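Local atomic coordinates of ParA (Salmonella enterica subsp. enterica serovar Newport str. SL317, PDB entry 3EZF), a protein that probably binds and hydrolyses ATP to drive plasmid partition and, with ADP bound, regulates transcription, probably through its winged helix-turn-helix domain. Residues Asn183-Ala187 and Glu188-Lys192; Pro228-Gln232 and Tyr233-Arg237; Pro261-Leu264 and Asn265-Ala269; Lys100-Tyr104 and Arg105-Lys109. All blocks are in the same frame, centred on the assembly; numbering follows the deposited sequence.

Contact 1: Asn183-Ala187 and Glu188-Lys192; sequences NNLDA and ETLRK. Unlike the reference sequence in segment 183-187: Asn184 (reference Asp).
Asp186 is the N-cap of helix 187-194, and both its carboxylate oxygens are engaged by Thr189 of the first turn. Asp186 OD1 accepts a hydrogen bond from the backbone N of Thr189 at 2.9 Å; the donor meets this oxygen from well above the carboxylate plane. Asp186 OD2 takes a second bond from the hydroxyl Thr189 OG1, whose modelled length is too short to be trusted. The aspartate reaches both donors because its CG sits between the backbone N and the carbonyl carbon (chi1 53°), which folds the carboxylate back over the helix start. In Thr189 the first torsion (chi1 -55°) places OG1 beside the backbone N, both facing the Asp186 carboxylate. The methyl of the same threonine, CG2, faces the other way and touches Leu185 CD1 at 3.8 Å, the two side chains crossing at about a right angle. Leu185 CD1 also lies 4.3 Å from Leu190 CD2, giving the cap a small apolar flank, and Leu190 continues inward onto Arg243 and Val244. Regular helix bonding starts at the cap residue itself: Leu190 N donates to Asp186 O at 3.2 Å in a nearly straight bond (171°). One residue further on, Arg191 N donates to Ala187 O at 3.1 Å, while the guanidinium NH2 of Arg191 hangs 3.9 Å from Ala187 CB.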
loop_
_atom_site.group_PDB
_atom_site.type_symbol
_atom_site.label_atom_id
_atom_site.label_comp_id
_atom_site.label_asym_id
_atom_site.label_seq_id
_atom_site.Cartn_x
_atom_site.Cartn_y
_atom_site.Cartn_z
ATOM N N ASN A 183 20.200 -3.348 -16.554
ATOM C CA ASN A 183 21.524 -3.930 -16.734
ATOM C C ASN A 183 21.713 -4.827 -17.951
ATOM O O ASN A 183 22.724 -5.522 -18.052
ATOM C CB ASN A 183 21.939 -4.696 -15.481
ATOM C CG ASN A 183 21.896 -3.838 -14.247
ATOM O OD1 ASN A 183 22.253 -2.666 -14.287
ATOM N ND2 ASN A 183 21.470 -4.422 -13.133
ATOM N N ASN A 184 20.760 -4.814 -18.875
ATOM C CA ASN A 184 20.871 -5.638 -20.075
ATOM C C ASN A 184 21.555 -6.994 -19.783
ATOM O O ASN A 184 22.526 -7.362 -20.445
ATOM C CB ASN A 184 21.669 -4.876 -21.130
ATOM C CG ASN A 184 21.382 -5.347 -22.533
ATOM O OD1 ASN A 184 20.910 -6.458 -22.741
ATOM N ND2 ASN A 184 21.675 -4.502 -23.511
ATOM N N LEU A 185 21.049 -7.720 -18.783
ATOM C CA LEU A 185 21.595 -9.024 -18.404
ATOM C C LEU A 185 21.323 -10.078 -19.461
ATOM O O LEU A 185 20.556 -9.851 -20.400
ATOM C CB LEU A 185 20.993 -9.492 -17.088
ATOM C CG LEU A 185 21.117 -8.518 -15.921
ATOM C CD1 LEU A 185 20.676 -9.235 -14.637
ATOM C CD2 LEU A 185 22.550 -8.026 -15.809
ATOM N N ASP A 186 21.945 -11.238 -19.278
ATOM C CA ASP A 186 21.827 -12.365 -20.204
ATOM C C ASP A 186 20.992 -13.477 -19.588
ATOM O O ASP A 186 20.801 -13.525 -18.372
ATOM C CB ASP A 186 23.224 -12.896 -20.531
ATOM C CG ASP A 186 24.027 -13.210 -19.270
ATOM O OD1 ASP A 186 24.062 -14.385 -18.843
ATOM O OD2 ASP A 186 24.610 -12.272 -18.686
ATOM N N ALA A 187 20.515 -14.387 -20.428
ATOM C CA ALA A 187 19.686 -15.487 -19.954
ATOM C C ALA A 187 20.238 -16.203 -18.722
ATOM O O ALA A 187 19.517 -16.462 -17.760
ATOM C CB ALA A 187 19.467 -16.477 -21.081
ATOM N N GLU A 188 21.523 -16.511 -18.749
ATOM C CA GLU A 188 22.168 -17.222 -17.653
ATOM C C GLU A 188 22.164 -16.428 -16.356
ATOM O O GLU A 188 21.819 -16.953 -15.300
ATOM C CB GLU A 188 23.608 -17.560 -18.037
ATOM C CG GLU A 188 23.768 -18.061 -19.476
ATOM C CD GLU A 188 23.368 -17.012 -20.526
ATOM O OE1 GLU A 188 24.092 -15.995 -20.692
ATOM O OE2 GLU A 188 22.316 -17.207 -21.181
ATOM N N THR A 189 22.554 -15.160 -16.436
ATOM C CA THR A 189 22.597 -14.314 -15.253
ATOM C C THR A 189 21.238 -14.285 -14.557
ATOM O O THR A 189 21.160 -14.458 -13.341
ATOM C CB THR A 189 23.025 -12.852 -15.600
ATOM O OG1 THR A 189 24.282 -12.858 -16.295
ATOM C CG2 THR A 189 23.170 -12.022 -14.321
ATOM N N LEU A 190 20.168 -14.068 -15.317
ATOM C CA LEU A 190 18.835 -14.024 -14.719
ATOM C C LEU A 190 18.525 -15.350 -14.036
ATOM O O LEU A 190 17.971 -15.398 -12.941
ATOM C CB LEU A 190 17.794 -13.743 -15.792
ATOM C CG LEU A 190 17.893 -12.335 -16.365
ATOM C CD1 LEU A 190 17.408 -12.330 -17.796
ATOM C CD2 LEU A 190 17.099 -11.378 -15.489
ATOM N N ARG A 191 18.928 -16.422 -14.702
ATOM C CA ARG A 191 18.730 -17.792 -14.247
ATOM C C ARG A 191 19.396 -18.166 -12.918
ATOM O O ARG A 191 18.718 -18.476 -11.941
ATOM C CB ARG A 191 19.225 -18.734 -15.351
ATOM C CG ARG A 191 18.870 -20.192 -15.184
ATOM C CD ARG A 191 19.384 -20.995 -16.371
ATOM N NE ARG A 191 19.211 -20.265 -17.627
ATOM C CZ ARG A 191 18.854 -20.820 -18.783
ATOM N NH1 ARG A 191 18.619 -22.124 -18.857
ATOM N NH2 ARG A 191 18.742 -20.074 -19.872
ATOM N N LYS A 192 20.725 -18.136 -12.884
ATOM C CA LYS A 192 21.464 -18.530 -11.685
ATOM C C LYS A 192 21.782 -17.417 -10.698
ATOM O O LYS A 192 22.407 -17.668 -9.673
ATOM C CB LYS A 192 22.777 -19.222 -12.080
ATOM C CG LYS A 192 22.644 -20.305 -13.145
ATOM C CD LYS A 192 22.607 -19.727 -14.555
ATOM C CE LYS A 192 22.672 -20.844 -15.603
ATOM N NZ LYS A 192 22.624 -20.365 -17.025
#

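Contact 2: Pro228-Gln232 and Tyr233-Arg237; sequences PGQNQ and YEILR. Unlike the reference sequence in segment 228-232: Gln230 (reference Met), Asn231 (reference Lys), Gln232 (reference Pro). Unlike the reference sequence in segment 233-237: Tyr233 (reference Ser), Ile235 (reference Val).
Gln232 lays its side chain flat over one face of the Tyr233 ring. Its CG stands 3.5 Å from the centroid of the Tyr233 ring and only 2° off the ring normal, a CH-pi contact centred on the face. Beyond CG the chain stays extended, and Gln232 CD comes to 3.5 Å from Tyr233 CZ with the amide and ring planes 13° apart. The two neighbouring side chains therefore run alongside each other in the same direction, the glutamine plane stacked on the phenol. A second flat pair forms on the other residues of the bend: the amide group of Asn231 stacks on the carboxylate of Glu234, with planes almost parallel and Asn231 CG 3.9 Å from Glu234 CD. Asn231 gets there with its CG opposite the backbone N (chi1 -179°). Both pairs decorate a type I beta turn, Asn231-Glu234, identified by the backbone angles of Gln232 and Tyr233 and closed by Glu234 N donating to Asn231 O at 3.0 Å. The turn leads directly into helix 235-241, whose N-cap position is Glu234. Ahead of it, Gln230 CB meets Ile235 CD1 at 3.9 Å, the glutamine methylene touching the terminal methyl of the first helical residue. Ile235 is buried, and its side chain also packs on Trp219 of helix 219-226. The indole of Trp219 donates through NE1 to Gln232 O, and Asn231 and Glu234 both rest on Val306.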
loop_
_atom_site.group_PDB
_atom_site.type_symbol
_atom_site.label_atom_id
_atom_site.label_comp_id
_atom_site.label_asym_id
_atom_site.label_seq_id
_atom_site.Cartn_x
_atom_site.Cartn_y
_atom_site.Cartn_z
ATOM N N PRO A 228 20.765 2.953 -24.663
ATOM C CA PRO A 228 20.718 3.891 -25.792
ATOM C C PRO A 228 19.771 3.416 -26.888
ATOM O O PRO A 228 19.698 2.223 -27.190
ATOM C CB PRO A 228 22.164 3.918 -26.266
ATOM C CG PRO A 228 22.633 2.513 -25.956
ATOM C CD PRO A 228 22.104 2.349 -24.551
ATOM N N GLY A 229 19.040 4.357 -27.475
ATOM C CA GLY A 229 18.119 4.019 -28.543
ATOM C C GLY A 229 17.047 3.014 -28.198
ATOM O O GLY A 229 16.317 2.590 -29.081
ATOM N N GLN A 230 16.940 2.640 -26.927
ATOM C CA GLN A 230 15.945 1.674 -26.462
ATOM C C GLN A 230 14.595 2.324 -26.174
ATOM O O GLN A 230 14.530 3.483 -25.782
ATOM C CB GLN A 230 16.436 1.002 -25.180
ATOM C CG GLN A 230 17.261 -0.237 -25.378
ATOM C CD GLN A 230 16.445 -1.367 -25.951
ATOM O OE1 GLN A 230 16.917 -2.498 -26.038
ATOM N NE2 GLN A 230 15.208 -1.069 -26.349
ATOM N N ASN A 231 13.518 1.564 -26.349
ATOM C CA ASN A 231 12.169 2.059 -26.091
ATOM C C ASN A 231 11.845 1.808 -24.625
ATOM O O ASN A 231 11.752 0.667 -24.196
ATOM C CB ASN A 231 11.164 1.323 -26.969
ATOM C CG ASN A 231 9.751 1.814 -26.764
ATOM O OD1 ASN A 231 9.053 2.150 -27.721
ATOM N ND2 ASN A 231 9.316 1.860 -25.508
ATOM N N GLN A 232 11.646 2.873 -23.866
ATOM C CA GLN A 232 11.386 2.741 -22.440
ATOM C C GLN A 232 10.249 1.835 -22.032
ATOM O O GLN A 232 10.191 1.419 -20.886
ATOM C CB GLN A 232 11.145 4.111 -21.813
ATOM C CG GLN A 232 9.901 4.790 -22.322
ATOM C CD GLN A 232 9.683 6.126 -21.684
ATOM O OE1 GLN A 232 9.072 7.003 -22.289
ATOM N NE2 GLN A 232 10.171 6.295 -20.450
ATOM N N TYR A 233 9.341 1.530 -22.949
ATOM C CA TYR A 233 8.197 0.691 -22.595
ATOM C C TYR A 233 8.241 -0.728 -23.153
ATOM O O TYR A 233 7.254 -1.451 -23.099
ATOM C CB TYR A 233 6.885 1.392 -23.009
ATOM C CG TYR A 233 6.684 2.740 -22.332
ATOM C CD1 TYR A 233 6.246 3.853 -23.056
ATOM C CD2 TYR A 233 6.948 2.906 -20.966
ATOM C CE1 TYR A 233 6.079 5.091 -22.439
ATOM C CE2 TYR A 233 6.782 4.142 -20.338
ATOM C CZ TYR A 233 6.349 5.231 -21.079
ATOM O OH TYR A 233 6.192 6.455 -20.461
ATOM N N GLU A 234 9.391 -1.132 -23.678
ATOM C CA GLU A 234 9.537 -2.472 -24.222
ATOM C C GLU A 234 10.687 -3.191 -23.541
ATOM O O GLU A 234 11.016 -4.318 -23.912
ATOM C CB GLU A 234 9.808 -2.433 -25.724
ATOM C CG GLU A 234 8.748 -1.733 -26.552
ATOM C CD GLU A 234 9.009 -1.822 -28.063
ATOM O OE1 GLU A 234 10.148 -2.141 -28.463
ATOM O OE2 GLU A 234 8.076 -1.563 -28.857
ATOM N N ILE A 235 11.301 -2.546 -22.551
ATOM C CA ILE A 235 12.427 -3.154 -21.845
ATOM C C ILE A 235 12.055 -4.462 -21.153
ATOM O O ILE A 235 12.761 -5.450 -21.291
ATOM C CB ILE A 235 13.026 -2.221 -20.773
ATOM C CG1 ILE A 235 13.200 -0.800 -21.317
ATOM C CG2 ILE A 235 14.370 -2.774 -20.335
ATOM C CD1 ILE A 235 14.015 -0.726 -22.591
ATOM N N LEU A 236 10.947 -4.462 -20.414
ATOM C CA LEU A 236 10.494 -5.660 -19.694
ATOM C C LEU A 236 10.408 -6.891 -20.603
ATOM O O LEU A 236 10.837 -7.962 -20.222
ATOM C CB LEU A 236 9.118 -5.417 -19.034
ATOM C CG LEU A 236 8.690 -6.240 -17.803
ATOM C CD1 LEU A 236 7.181 -6.221 -17.710
ATOM C CD2 LEU A 236 9.160 -7.663 -17.883
ATOM N N ARG A 237 9.855 -6.739 -21.803
ATOM C CA ARG A 237 9.721 -7.870 -22.714
ATOM C C ARG A 237 11.056 -8.275 -23.308
ATOM O O ARG A 237 11.299 -9.447 -23.549
ATOM C CB ARG A 237 8.758 -7.537 -23.868
ATOM C CG ARG A 237 7.560 -8.499 -24.061
ATOM C CD ARG A 237 7.881 -9.928 -24.535
ATOM N NE ARG A 237 6.729 -10.802 -24.251
ATOM C CZ ARG A 237 6.559 -12.056 -24.685
ATOM N NH1 ARG A 237 7.462 -12.651 -25.456
ATOM N NH2 ARG A 237 5.469 -12.727 -24.334
#

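Contact 3: Pro261-Leu264 and Asn265-Ala269; sequences PFLL and NGLAA
Asn265 folds its side chain back against the preceding turn of helix 261-267 and donates through ND2 to Pro261 O at 2.9 Å. The backbone N of Asn265 donates to the same oxygen at 3.0 Å, and the two donors approach from opposite faces of the Pro261 carbonyl plane. The first torsion of Asn265, chi1 -99°, is what turns the amide back to Pro261 O. Elsewhere in this helix the bonds are ordinary: Gly266 N to Phe262 O at 2.8 Å, and Leu267 N to Leu263 O at 2.9 Å. On another side of the helix, Leu263 and Leu267 run side by side, pointing the same way, with Leu263 CD1 4.0 Å from Leu267 CG. In this pair Leu267 holds its CG beside its own backbone N (chi1 -74°). Leu267 then packs on Met297, and Leu264 on Gln300 and Leu301, all of helix 294-303. The amide end of Asn265 is also gripped from outside: ND2 donates to Gln232 O and OD1 accepts from Leu236 N. With carbonyls at the nitrogen and an N-H at the oxygen, the orientation of this buried amide is fixed by its hydrogen bonds.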
loop_
_atom_site.group_PDB
_atom_site.type_symbol
_atom_site.label_atom_id
_atom_site.label_comp_id
_atom_site.label_asym_id
_atom_site.label_seq_id
_atom_site.Cartn_x
_atom_site.Cartn_y
_atom_site.Cartn_z
ATOM N N PRO A 261 6.231 4.106 -15.719
ATOM C CA PRO A 261 7.176 3.277 -16.465
ATOM C C PRO A 261 7.055 1.784 -16.163
ATOM O O PRO A 261 7.155 0.972 -17.067
ATOM C CB PRO A 261 8.529 3.873 -16.095
ATOM C CG PRO A 261 8.271 4.557 -14.776
ATOM C CD PRO A 261 6.932 5.159 -14.961
ATOM N N PHE A 262 6.813 1.411 -14.913
ATOM C CA PHE A 262 6.682 -0.007 -14.598
ATOM C C PHE A 262 5.342 -0.536 -15.085
ATOM O O PHE A 262 5.289 -1.596 -15.711
ATOM C CB PHE A 262 6.835 -0.249 -13.088
ATOM C CG PHE A 262 8.224 0.052 -12.555
ATOM C CD1 PHE A 262 8.484 0.010 -11.189
ATOM C CD2 PHE A 262 9.266 0.389 -13.419
ATOM C CE1 PHE A 262 9.754 0.296 -10.696
ATOM C CE2 PHE A 262 10.539 0.677 -12.928
ATOM C CZ PHE A 262 10.776 0.632 -11.565
ATOM N N LEU A 263 4.265 0.201 -14.797
ATOM C CA LEU A 263 2.911 -0.177 -15.231
ATOM C C LEU A 263 2.894 -0.328 -16.756
ATOM O O LEU A 263 2.448 -1.345 -17.290
ATOM C CB LEU A 263 1.912 0.910 -14.852
ATOM C CG LEU A 263 0.494 0.540 -14.417
ATOM C CD1 LEU A 263 -0.128 -0.451 -15.368
ATOM C CD2 LEU A 263 0.562 -0.037 -13.018
ATOM N N LEU A 264 3.383 0.709 -17.436
ATOM C CA LEU A 264 3.461 0.756 -18.892
ATOM C C LEU A 264 4.253 -0.435 -19.451
ATOM O O LEU A 264 3.825 -1.082 -20.408
ATOM C CB LEU A 264 4.110 2.073 -19.340
ATOM C CG LEU A 264 3.327 3.393 -19.481
ATOM C CD1 LEU A 264 2.572 3.387 -20.778
ATOM C CD2 LEU A 264 2.389 3.597 -18.325
ATOM N N ASN A 265 5.409 -0.722 -18.861
ATOM C CA ASN A 265 6.218 -1.845 -19.308
ATOM C C ASN A 265 5.434 -3.122 -19.070
ATOM O O ASN A 265 5.443 -4.019 -19.915
ATOM C CB ASN A 265 7.554 -1.890 -18.560
ATOM C CG ASN A 265 8.690 -1.280 -19.361
ATOM O OD1 ASN A 265 9.128 -1.831 -20.369
ATOM N ND2 ASN A 265 9.165 -0.136 -18.918
ATOM N N GLY A 266 4.751 -3.210 -17.930
ATOM C CA GLY A 266 3.957 -4.393 -17.656
ATOM C C GLY A 266 2.887 -4.632 -18.719
ATOM O O GLY A 266 2.859 -5.678 -19.355
ATOM N N LEU A 267 1.998 -3.665 -18.906
ATOM C CA LEU A 267 0.946 -3.793 -19.900
ATOM C C LEU A 267 1.502 -4.081 -21.276
ATOM O O LEU A 267 0.881 -4.796 -22.062
ATOM C CB LEU A 267 0.136 -2.503 -19.997
ATOM C CG LEU A 267 -0.841 -2.150 -18.890
ATOM C CD1 LEU A 267 -1.600 -0.929 -19.306
ATOM C CD2 LEU A 267 -1.799 -3.300 -18.650
ATOM N N ALA A 268 2.668 -3.510 -21.566
ATOM C CA ALA A 268 3.306 -3.661 -22.879
ATOM C C ALA A 268 3.921 -5.025 -23.202
ATOM O O ALA A 268 4.348 -5.248 -24.327
ATOM C CB ALA A 268 4.370 -2.557 -23.057
ATOM N N ALA A 269 3.960 -5.935 -22.236
ATOM C CA ALA A 269 4.578 -7.234 -22.457
ATOM C C ALA A 269 3.671 -8.389 -22.118
ATOM O O ALA A 269 4.027 -9.547 -22.353
ATOM C CB ALA A 269 5.844 -7.339 -21.627
#

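Contact 4: Lys100-Tyr104 and Arg105-Lys109; sequences KIPKY and RDIHK. With SO4 (sulfate ion), chain B.
A type I turn, Lys103-Asp106, identified by the Tyr104 and Arg105 backbone angles, bends the connection that leaves helix 89-98, in the helix-turn-helix family region, for strand 112-116 of the nucleotide-binding fold. Asp106 N donates to Lys103 O at 2.8 Å, and Lys103 N donates at 2.9 Å to the anti lone pair of Asp106 OD1, so the turn is tied twice. On its flank, Lys103 CD lies over one face of the Arg105 guanidinium, toward its rim, while Lys103 NZ forms a salt bridge with Asp146. Pro102 CB meets Ile107 CD1 at 3.8 Å. The Tyr104 and His108 rings make an offset stack, centroids 4.2 Å apart and planes at 28°, though parts of them are modelled too close and the spacing is doubtful. Tyr104 points there with CG opposite its backbone N (chi1 -170°). A sulfate, probably from the crystallisation liquor, takes a hydrogen bond through O3 from Lys109 N at 2.9 Å, and its O4 lies 2.6 Å from His108 ND1. The stacked pair is held against helix 378-400, where Glu396 accepts from His108 NE2 and bonds Tyr104 OH together with Arg399; on the sheet side, Phe250 of strand 250-254 meets the Tyr104 ring edge-to-face.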
loop_
_atom_site.group_PDB
_atom_site.type_symbol
_atom_site.label_atom_id
_atom_site.label_comp_id
_atom_site.label_asym_id
_atom_site.label_seq_id
_atom_site.Cartn_x
_atom_site.Cartn_y
_atom_site.Cartn_z
ATOM N N LYS A 100 3.704 -41.197 -19.481
ATOM C CA LYS A 100 3.743 -40.416 -20.712
ATOM C C LYS A 100 2.573 -39.454 -20.914
ATOM O O LYS A 100 2.041 -39.349 -22.019
ATOM C CB LYS A 100 3.877 -41.338 -21.927
ATOM C CG LYS A 100 5.316 -41.765 -22.187
ATOM C CD LYS A 100 5.494 -42.441 -23.533
ATOM C CE LYS A 100 4.974 -43.873 -23.543
ATOM N NZ LYS A 100 5.208 -44.507 -24.887
ATOM N N ILE A 101 2.184 -38.751 -19.850
ATOM C CA ILE A 101 1.094 -37.778 -19.927
ATOM C C ILE A 101 1.725 -36.411 -20.166
ATOM O O ILE A 101 2.437 -35.880 -19.308
ATOM C CB ILE A 101 0.280 -37.739 -18.627
ATOM C CG1 ILE A 101 -0.376 -39.097 -18.393
ATOM C CG2 ILE A 101 -0.772 -36.653 -18.705
ATOM C CD1 ILE A 101 -0.941 -39.259 -17.007
ATOM N N PRO A 102 1.456 -35.810 -21.330
ATOM C CA PRO A 102 2.016 -34.498 -21.678
ATOM C C PRO A 102 1.946 -33.426 -20.594
ATOM O O PRO A 102 0.928 -33.283 -19.909
ATOM C CB PRO A 102 1.236 -34.111 -22.938
ATOM C CG PRO A 102 -0.079 -34.794 -22.740
ATOM C CD PRO A 102 0.340 -36.154 -22.228
ATOM N N LYS A 103 3.046 -32.687 -20.443
ATOM C CA LYS A 103 3.148 -31.583 -19.475
ATOM C C LYS A 103 2.645 -30.309 -20.141
ATOM O O LYS A 103 2.521 -30.241 -21.362
ATOM C CB LYS A 103 4.602 -31.341 -19.059
ATOM C CG LYS A 103 5.244 -32.458 -18.296
ATOM C CD LYS A 103 6.764 -32.391 -18.419
ATOM C CE LYS A 103 7.452 -33.587 -17.748
ATOM N NZ LYS A 103 7.236 -33.652 -16.273
ATOM N N TYR A 104 2.390 -29.286 -19.338
ATOM C CA TYR A 104 1.903 -28.025 -19.870
ATOM C C TYR A 104 2.854 -27.431 -20.910
ATOM O O TYR A 104 2.427 -26.773 -21.864
ATOM C CB TYR A 104 1.672 -27.035 -18.734
ATOM C CG TYR A 104 0.951 -25.801 -19.198
ATOM C CD1 TYR A 104 1.657 -24.722 -19.736
ATOM C CD2 TYR A 104 -0.444 -25.720 -19.137
ATOM C CE1 TYR A 104 0.996 -23.597 -20.208
ATOM C CE2 TYR A 104 -1.116 -24.599 -19.606
ATOM C CZ TYR A 104 -0.391 -23.537 -20.140
ATOM O OH TYR A 104 -1.049 -22.426 -20.626
ATOM N N ARG A 105 4.143 -27.680 -20.734
ATOM C CA ARG A 105 5.144 -27.167 -21.664
ATOM C C ARG A 105 5.177 -27.965 -22.981
ATOM O O ARG A 105 6.001 -27.707 -23.849
ATOM C CB ARG A 105 6.528 -27.216 -21.012
ATOM C CG ARG A 105 7.106 -28.597 -20.981
ATOM C CD ARG A 105 8.311 -28.683 -20.090
ATOM N NE ARG A 105 7.950 -28.588 -18.680
ATOM C CZ ARG A 105 8.796 -28.840 -17.689
ATOM N NH1 ARG A 105 10.034 -29.197 -17.978
ATOM N NH2 ARG A 105 8.413 -28.734 -16.421
ATOM N N ASP A 106 4.293 -28.944 -23.125
ATOM C CA ASP A 106 4.258 -29.747 -24.343
ATOM C C ASP A 106 3.079 -29.344 -25.238
ATOM O O ASP A 106 2.995 -29.745 -26.400
ATOM C CB ASP A 106 4.154 -31.237 -23.989
ATOM C CG ASP A 106 5.413 -31.772 -23.326
ATOM O OD1 ASP A 106 5.321 -32.321 -22.210
ATOM O OD2 ASP A 106 6.502 -31.650 -23.921
ATOM N N ILE A 107 2.174 -28.542 -24.694
ATOM C CA ILE A 107 1.005 -28.106 -25.436
ATOM C C ILE A 107 1.152 -26.676 -25.905
ATOM O O ILE A 107 0.845 -26.355 -27.056
ATOM C CB ILE A 107 -0.266 -28.183 -24.558
ATOM C CG1 ILE A 107 -0.695 -29.631 -24.383
ATOM C CG2 ILE A 107 -1.377 -27.344 -25.167
ATOM C CD1 ILE A 107 0.391 -30.508 -23.860
ATOM N N HIS A 108 1.634 -25.821 -25.008
ATOM C CA HIS A 108 1.766 -24.402 -25.303
ATOM C C HIS A 108 3.163 -23.874 -25.598
ATOM O O HIS A 108 4.132 -24.279 -24.954
ATOM C CB HIS A 108 1.187 -23.615 -24.136
ATOM C CG HIS A 108 -0.212 -24.006 -23.783
ATOM N ND1 HIS A 108 -1.318 -23.546 -24.473
ATOM C CD2 HIS A 108 -0.688 -24.817 -22.814
ATOM C CE1 HIS A 108 -2.409 -24.057 -23.935
ATOM N NE2 HIS A 108 -2.057 -24.830 -22.926
ATOM N N LYS A 109 3.262 -22.969 -26.574
ATOM C CA LYS A 109 4.551 -22.357 -26.877
ATOM C C LYS A 109 4.891 -21.600 -25.603
ATOM O O LYS A 109 4.026 -21.435 -24.730
ATOM C CB LYS A 109 4.465 -21.405 -28.071
ATOM C CG LYS A 109 4.606 -22.116 -29.406
ATOM C CD LYS A 109 4.713 -21.126 -30.546
ATOM C CE LYS A 109 4.702 -21.839 -31.894
ATOM N NZ LYS A 109 4.732 -20.857 -33.017
HETATM S S SO4 B . -0.502 -22.802 -27.963
HETATM O O1 SO4 B . -0.255 -23.434 -29.273
HETATM O O2 SO4 B . -1.665 -21.900 -28.058
HETATM O O3 SO4 B . 0.686 -22.032 -27.554
HETATM O O4 SO4 B . -0.781 -23.849 -26.968
#

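From the N terminus, contact 4 comes first, closing a short turn where the chain passes from helix 89-98 to strand 112-116 and lodging it against the C-terminal helix 378-400. Contact 1 follows at the start of helix 187-194, contact 2 in the connection between helices 219-226 and 235-241, and contact 3 within helix 261-267. All four are local and in series, so none nests or crosses. Contacts 2 and 3 touch, with centres about 10 Å apart, joining the start of helix 235-241 to helix 261-267. Contact 1 stays separate, its nearest atoms about 6 Å from contact 2, and contact 4 lies farthest away, its centre about 32 Å from that of contact 2.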